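Long-range contact in SloR (Streptococcus mutans, PDB 5CVI), which probably represses or activates transcription by binding DNA as a homodimer in response to manganese, as a member of the DtxR/MntR family: residues B[4-16]-B[59-73]. Numbering follows the deposited sequence.
With ZN (zinc ion), chain H.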
loop_
_atom_site.group_PDB
_atom_site.type_symbol
_atom_site.label_atom_id
_atom_site.label_comp_id
_atom_site.label_asym_id
_atom_site.label_seq_id
_atom_site.Cartn_x
_atom_site.Cartn_y
_atom_site.Cartn_z
ATOM N N ASN B 4 -4.813 2.015 -14.171
ATOM C CA ASN B 4 -5.885 2.967 -14.437
ATOM C C ASN B 4 -5.492 3.968 -15.521
ATOM O O ASN B 4 -4.374 3.931 -16.032
ATOM C CB ASN B 4 -6.321 3.695 -13.162
ATOM C CG ASN B 4 -5.407 4.850 -12.809
ATOM O OD1 ASN B 4 -4.186 4.726 -12.865
ATOM N ND2 ASN B 4 -5.996 5.985 -12.453
ATOM N N LYS B 5 -6.419 4.856 -15.862
ATOM C CA LYS B 5 -6.208 5.845 -16.914
ATOM C C LYS B 5 -4.950 6.693 -16.724
ATOM O O LYS B 5 -4.306 7.083 -17.696
ATOM C CB LYS B 5 -7.438 6.753 -17.035
ATOM C CG LYS B 5 -7.999 7.204 -15.697
ATOM C CD LYS B 5 -9.233 8.079 -15.856
ATOM C CE LYS B 5 -10.048 8.118 -14.572
ATOM N NZ LYS B 5 -9.213 8.416 -13.371
ATOM N N GLU B 6 -4.604 6.971 -15.472
ATOM C CA GLU B 6 -3.532 7.915 -15.157
ATOM C C GLU B 6 -2.156 7.492 -15.684
ATOM O O GLU B 6 -1.315 8.339 -15.996
ATOM C CB GLU B 6 -3.485 8.182 -13.647
ATOM C CG GLU B 6 -4.756 8.818 -13.099
ATOM C CD GLU B 6 -4.709 9.051 -11.598
ATOM O OE1 GLU B 6 -3.697 8.681 -10.966
ATOM O OE2 GLU B 6 -5.688 9.604 -11.052
ATOM N N ASP B 7 -1.939 6.186 -15.795
ATOM C CA ASP B 7 -0.656 5.653 -16.249
ATOM C C ASP B 7 -0.326 6.062 -17.681
ATOM O O ASP B 7 0.831 6.029 -18.097
ATOM C CB ASP B 7 -0.633 4.132 -16.114
ATOM C CG ASP B 7 -0.702 3.681 -14.674
ATOM O OD1 ASP B 7 -0.262 4.451 -13.796
ATOM O OD2 ASP B 7 -1.199 2.565 -14.419
ATOM N N TYR B 8 -1.353 6.449 -18.428
ATOM C CA TYR B 8 -1.171 6.965 -19.777
ATOM C C TYR B 8 -0.381 8.270 -19.723
ATOM O O TYR B 8 0.400 8.573 -20.622
ATOM C CB TYR B 8 -2.532 7.176 -20.446
ATOM C CG TYR B 8 -2.463 7.646 -21.879
ATOM C CD1 TYR B 8 -2.255 6.748 -22.918
ATOM C CD2 TYR B 8 -2.621 8.988 -22.197
ATOM C CE1 TYR B 8 -2.198 7.175 -24.234
ATOM C CE2 TYR B 8 -2.565 9.424 -23.507
ATOM C CZ TYR B 8 -2.353 8.515 -24.522
ATOM O OH TYR B 8 -2.299 8.947 -25.828
ATOM N N LEU B 9 -0.581 9.034 -18.656
ATOM C CA LEU B 9 0.114 10.304 -18.484
ATOM C C LEU B 9 1.624 10.124 -18.334
ATOM O O LEU B 9 2.404 10.924 -18.851
ATOM C CB LEU B 9 -0.458 11.077 -17.292
ATOM C CG LEU B 9 -1.746 11.864 -17.554
ATOM C CD1 LEU B 9 -2.752 11.023 -18.318
ATOM C CD2 LEU B 9 -2.348 12.351 -16.243
ATOM N N LYS B 10 2.033 9.070 -17.634
ATOM C CA LYS B 10 3.453 8.812 -17.410
ATOM C C LYS B 10 4.179 8.399 -18.689
ATOM O O LYS B 10 5.343 8.742 -18.888
ATOM C CB LYS B 10 3.656 7.757 -16.315
ATOM C CG LYS B 10 3.367 8.262 -14.908
ATOM C CD LYS B 10 3.898 7.311 -13.845
ATOM C CE LYS B 10 3.165 5.979 -13.862
ATOM N NZ LYS B 10 3.653 5.075 -12.781
ATOM N N ILE B 11 3.486 7.662 -19.550
ATOM C CA ILE B 11 4.060 7.233 -20.820
ATOM C C ILE B 11 4.150 8.404 -21.798
ATOM O O ILE B 11 5.132 8.546 -22.523
ATOM C CB ILE B 11 3.241 6.094 -21.450
ATOM C CG1 ILE B 11 3.104 4.930 -20.466
ATOM C CG2 ILE B 11 3.873 5.636 -22.756
ATOM C CD1 ILE B 11 4.422 4.360 -20.004
ATOM N N ILE B 12 3.116 9.238 -21.811
ATOM C CA ILE B 12 3.103 10.439 -22.639
ATOM C C ILE B 12 4.177 11.420 -22.173
ATOM O O ILE B 12 4.765 12.144 -22.977
ATOM C CB ILE B 12 1.725 11.136 -22.597
ATOM C CG1 ILE B 12 0.651 10.236 -23.213
ATOM C CG2 ILE B 12 1.771 12.471 -23.322
ATOM C CD1 ILE B 12 0.884 9.913 -24.678
ATOM N N TYR B 13 4.431 11.425 -20.868
ATOM C CA TYR B 13 5.405 12.329 -20.269
ATOM C C TYR B 13 6.799 12.128 -20.859
ATOM O O TYR B 13 7.441 13.085 -21.290
ATOM C CB TYR B 13 5.449 12.136 -18.752
ATOM C CG TYR B 13 6.113 13.269 -17.996
ATOM C CD1 TYR B 13 7.495 13.322 -17.851
ATOM C CD2 TYR B 13 5.355 14.276 -17.416
ATOM C CE1 TYR B 13 8.100 14.354 -17.156
ATOM C CE2 TYR B 13 5.952 15.310 -16.718
ATOM C CZ TYR B 13 7.323 15.344 -16.591
ATOM O OH TYR B 13 7.914 16.371 -15.895
ATOM N N GLU B 14 7.265 10.883 -20.875
ATOM C CA GLU B 14 8.611 10.586 -21.363
ATOM C C GLU B 14 8.700 10.704 -22.883
ATOM O O GLU B 14 9.736 11.099 -23.420
ATOM C CB GLU B 14 9.082 9.203 -20.896
ATOM C CG GLU B 14 8.265 8.037 -21.435
ATOM C CD GLU B 14 8.803 6.685 -20.988
ATOM O OE1 GLU B 14 9.799 6.650 -20.231
ATOM O OE2 GLU B 14 8.227 5.653 -21.397
ATOM N N LEU B 15 7.612 10.362 -23.570
ATOM C CA LEU B 15 7.550 10.497 -25.023
ATOM C C LEU B 15 7.762 11.948 -25.426
ATOM O O LEU B 15 8.441 12.241 -26.408
ATOM C CB LEU B 15 6.208 9.994 -25.555
ATOM C CG LEU B 15 6.241 8.642 -26.268
ATOM C CD1 LEU B 15 6.830 7.575 -25.360
ATOM C CD2 LEU B 15 4.849 8.235 -26.734
ATOM N N SER B 16 7.176 12.855 -24.650
ATOM C CA SER B 16 7.316 14.283 -24.895
ATOM C C SER B 16 8.748 14.739 -24.624
ATOM O O SER B 16 9.259 15.639 -25.292
ATOM C CB SER B 16 6.330 15.066 -24.028
ATOM O OG SER B 16 6.396 16.452 -24.306
ATOM N N TYR B 59 -1.322 13.536 -28.797
ATOM C CA TYR B 59 -1.823 13.804 -27.452
ATOM C C TYR B 59 -0.752 14.419 -26.551
ATOM O O TYR B 59 0.350 13.884 -26.421
ATOM C CB TYR B 59 -2.401 12.535 -26.817
ATOM C CG TYR B 59 -3.721 12.101 -27.417
ATOM C CD1 TYR B 59 -4.898 12.775 -27.117
ATOM C CD2 TYR B 59 -3.789 11.020 -28.286
ATOM C CE1 TYR B 59 -6.108 12.382 -27.662
ATOM C CE2 TYR B 59 -4.995 10.620 -28.838
ATOM C CZ TYR B 59 -6.150 11.304 -28.523
ATOM O OH TYR B 59 -7.347 10.906 -29.074
ATOM N N LEU B 60 -1.089 15.548 -25.935
ATOM C CA LEU B 60 -0.157 16.268 -25.074
ATOM C C LEU B 60 -0.693 16.408 -23.654
ATOM O O LEU B 60 -1.899 16.326 -23.425
ATOM C CB LEU B 60 0.138 17.655 -25.651
ATOM C CG LEU B 60 0.933 17.702 -26.955
ATOM C CD1 LEU B 60 0.986 19.124 -27.486
ATOM C CD2 LEU B 60 2.337 17.153 -26.748
ATOM N N LEU B 61 0.211 16.625 -22.706
ATOM C CA LEU B 61 -0.173 16.825 -21.315
ATOM C C LEU B 61 -0.547 18.281 -21.056
ATOM O O LEU B 61 0.138 19.200 -21.506
ATOM C CB LEU B 61 0.964 16.408 -20.372
ATOM C CG LEU B 61 1.280 14.917 -20.223
ATOM C CD1 LEU B 61 2.542 14.712 -19.391
ATOM C CD2 LEU B 61 0.109 14.180 -19.591
ATOM N N THR B 62 -1.646 18.484 -20.338
ATOM C CA THR B 62 -1.977 19.794 -19.800
ATOM C C THR B 62 -1.102 20.002 -18.572
ATOM O O THR B 62 -0.461 19.058 -18.104
ATOM C CB THR B 62 -3.445 19.865 -19.365
ATOM O OG1 THR B 62 -3.668 18.947 -18.286
ATOM C CG2 THR B 62 -4.362 19.514 -20.524
ATOM N N LYS B 63 -1.073 21.223 -18.047
ATOM C CA LYS B 63 -0.291 21.509 -16.848
ATOM C C LYS B 63 -0.755 20.640 -15.678
ATOM O O LYS B 63 0.053 20.201 -14.857
ATOM C CB LYS B 63 -0.378 22.991 -16.477
ATOM C CG LYS B 63 0.583 23.408 -15.371
ATOM C CD LYS B 63 2.018 23.061 -15.741
ATOM C CE LYS B 63 2.994 23.404 -14.627
ATOM N NZ LYS B 63 4.392 23.055 -15.006
ATOM N N LYS B 64 -2.059 20.385 -15.617
ATOM C CA LYS B 64 -2.630 19.525 -14.588
ATOM C C LYS B 64 -2.092 18.106 -14.730
ATOM O O LYS B 64 -1.903 17.402 -13.737
ATOM C CB LYS B 64 -4.158 19.527 -14.684
ATOM C CG LYS B 64 -4.861 18.655 -13.656
ATOM C CD LYS B 64 -6.375 18.726 -13.818
ATOM C CE LYS B 64 -7.094 17.892 -12.770
ATOM N NZ LYS B 64 -8.576 18.037 -12.861
ATOM N N GLY B 65 -1.844 17.700 -15.971
ATOM C CA GLY B 65 -1.337 16.372 -16.266
ATOM C C GLY B 65 0.142 16.217 -15.975
ATOM O O GLY B 65 0.594 15.138 -15.594
ATOM N N GLN B 66 0.900 17.293 -16.160
ATOM C CA GLN B 66 2.321 17.289 -15.829
ATOM C C GLN B 66 2.498 17.122 -14.322
ATOM O O GLN B 66 3.324 16.334 -13.865
ATOM C CB GLN B 66 2.992 18.585 -16.295
ATOM C CG GLN B 66 2.831 18.888 -17.778
ATOM C CD GLN B 66 3.443 20.221 -18.169
ATOM O OE1 GLN B 66 4.184 20.827 -17.395
ATOM N NE2 GLN B 66 3.128 20.690 -19.373
ATOM N N ILE B 67 1.709 17.868 -13.557
ATOM C CA ILE B 67 1.752 17.792 -12.100
ATOM C C ILE B 67 1.394 16.397 -11.602
ATOM O O ILE B 67 2.085 15.838 -10.752
ATOM C CB ILE B 67 0.803 18.817 -11.448
ATOM C CG1 ILE B 67 1.219 20.242 -11.822
ATOM C CG2 ILE B 67 0.780 18.637 -9.943
ATOM C CD1 ILE B 67 0.253 21.302 -11.352
ATOM N N LEU B 68 0.313 15.839 -12.139
ATOM C CA LEU B 68 -0.144 14.517 -11.728
ATOM C C LEU B 68 0.837 13.437 -12.164
ATOM O O LEU B 68 1.017 12.433 -11.473
ATOM C CB LEU B 68 -1.543 14.228 -12.281
ATOM C CG LEU B 68 -2.140 12.863 -11.921
ATOM C CD1 LEU B 68 -2.128 12.645 -10.415
ATOM C CD2 LEU B 68 -3.557 12.733 -12.465
ATOM N N ALA B 69 1.476 13.652 -13.311
ATOM C CA ALA B 69 2.467 12.709 -13.819
ATOM C C ALA B 69 3.751 12.778 -12.998
ATOM O O ALA B 69 4.330 11.747 -12.656
ATOM C CB ALA B 69 2.754 12.971 -15.285
ATOM N N SER B 70 4.195 13.993 -12.690
ATOM C CA SER B 70 5.365 14.188 -11.842
ATOM C C SER B 70 5.131 13.568 -10.471
ATOM O O SER B 70 6.042 13.005 -9.866
ATOM C CB SER B 70 5.679 15.675 -11.683
ATOM O OG SER B 70 5.978 16.271 -12.929
ATOM N N SER B 71 3.899 13.685 -9.988
ATOM C CA SER B 71 3.527 13.143 -8.691
ATOM C C SER B 71 3.550 11.616 -8.705
ATOM O O SER B 71 4.028 10.986 -7.765
ATOM C CB SER B 71 2.147 13.652 -8.279
ATOM O OG SER B 71 1.793 13.165 -6.995
ATOM N N LEU B 72 3.038 11.027 -9.779
ATOM C CA LEU B 72 3.049 9.574 -9.918
ATOM C C LEU B 72 4.464 9.015 -10.010
ATOM O O LEU B 72 4.746 7.946 -9.470
ATOM C CB LEU B 72 2.211 9.128 -11.119
ATOM C CG LEU B 72 0.699 9.156 -10.898
ATOM C CD1 LEU B 72 -0.036 8.624 -12.116
ATOM C CD2 LEU B 72 0.335 8.349 -9.663
ATOM N N TYR B 73 5.354 9.740 -10.681
ATOM C CA TYR B 73 6.742 9.300 -10.804
ATOM C C TYR B 73 7.455 9.249 -9.451
ATOM O O TYR B 73 8.143 8.277 -9.140
ATOM C CB TYR B 73 7.516 10.170 -11.801
ATOM C CG TYR B 73 7.382 9.709 -13.236
ATOM C CD1 TYR B 73 7.983 8.532 -13.662
ATOM C CD2 TYR B 73 6.659 10.447 -14.164
ATOM C CE1 TYR B 73 7.866 8.102 -14.968
ATOM C CE2 TYR B 73 6.539 10.022 -15.476
ATOM C CZ TYR B 73 7.146 8.849 -15.870
ATOM O OH TYR B 73 7.030 8.416 -17.170
HETATM ZN ZN ZN H . -0.130 3.930 -11.866
#
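The junction between the N-terminal winged helix-turn-helix domain of SloR and its metal-binding and dimerisation domain is built here, where helix 7-16 lies across helix 63-73 at 98°, the axes 8.9 Å apart at their closest. Tyr-13 is the knob, seated in a hole formed by Gln-66, Ala-69, Ser-70 and Tyr-73. Its CG stands anti to the backbone N (chi1 -163°), which turns the ring onto helix 63-73: CD2 meets Ala-69 CB at 3.6 Å, while Leu-61 CD1 also packs against CD2. The hydroxyls of Tyr-13 and Ser-70 both hydrogen-bond the backbone of Leu-136, through its O and N respectively. Ser-70 OG also donates to Gln-66 O from above the carbonyl plane, across from Ser-70 N.

Tyr-73 reaches back the other way. Lys-10 and Tyr-73 pass each other in opposite directions, the aliphatic part of the lysine over one face of the ring, with CD 4.0 Å from the ring centroid in a CH-pi contact. The lysine chain bends at chi3 (-66°) and rises off the face, where NZ forms a salt bridge with Glu-102, a zinc ligand. Beside Tyr-13, Leu-9 packs its CG against Leu-61 CD2 (3.6 Å) and its CD2 against Leu-68 CD2 (4.0 Å). Glu-6 crosses Leu-72 at about a right angle, CB to CD1 3.8 Å. One turn from Lys-10, Asp-7 OD1 binds zinc at 2.0 Å; Glu-99, Glu-102 and His-103 complete a site that ties the N-terminal helix to the metal-binding domain, as in DtxR-family regulators.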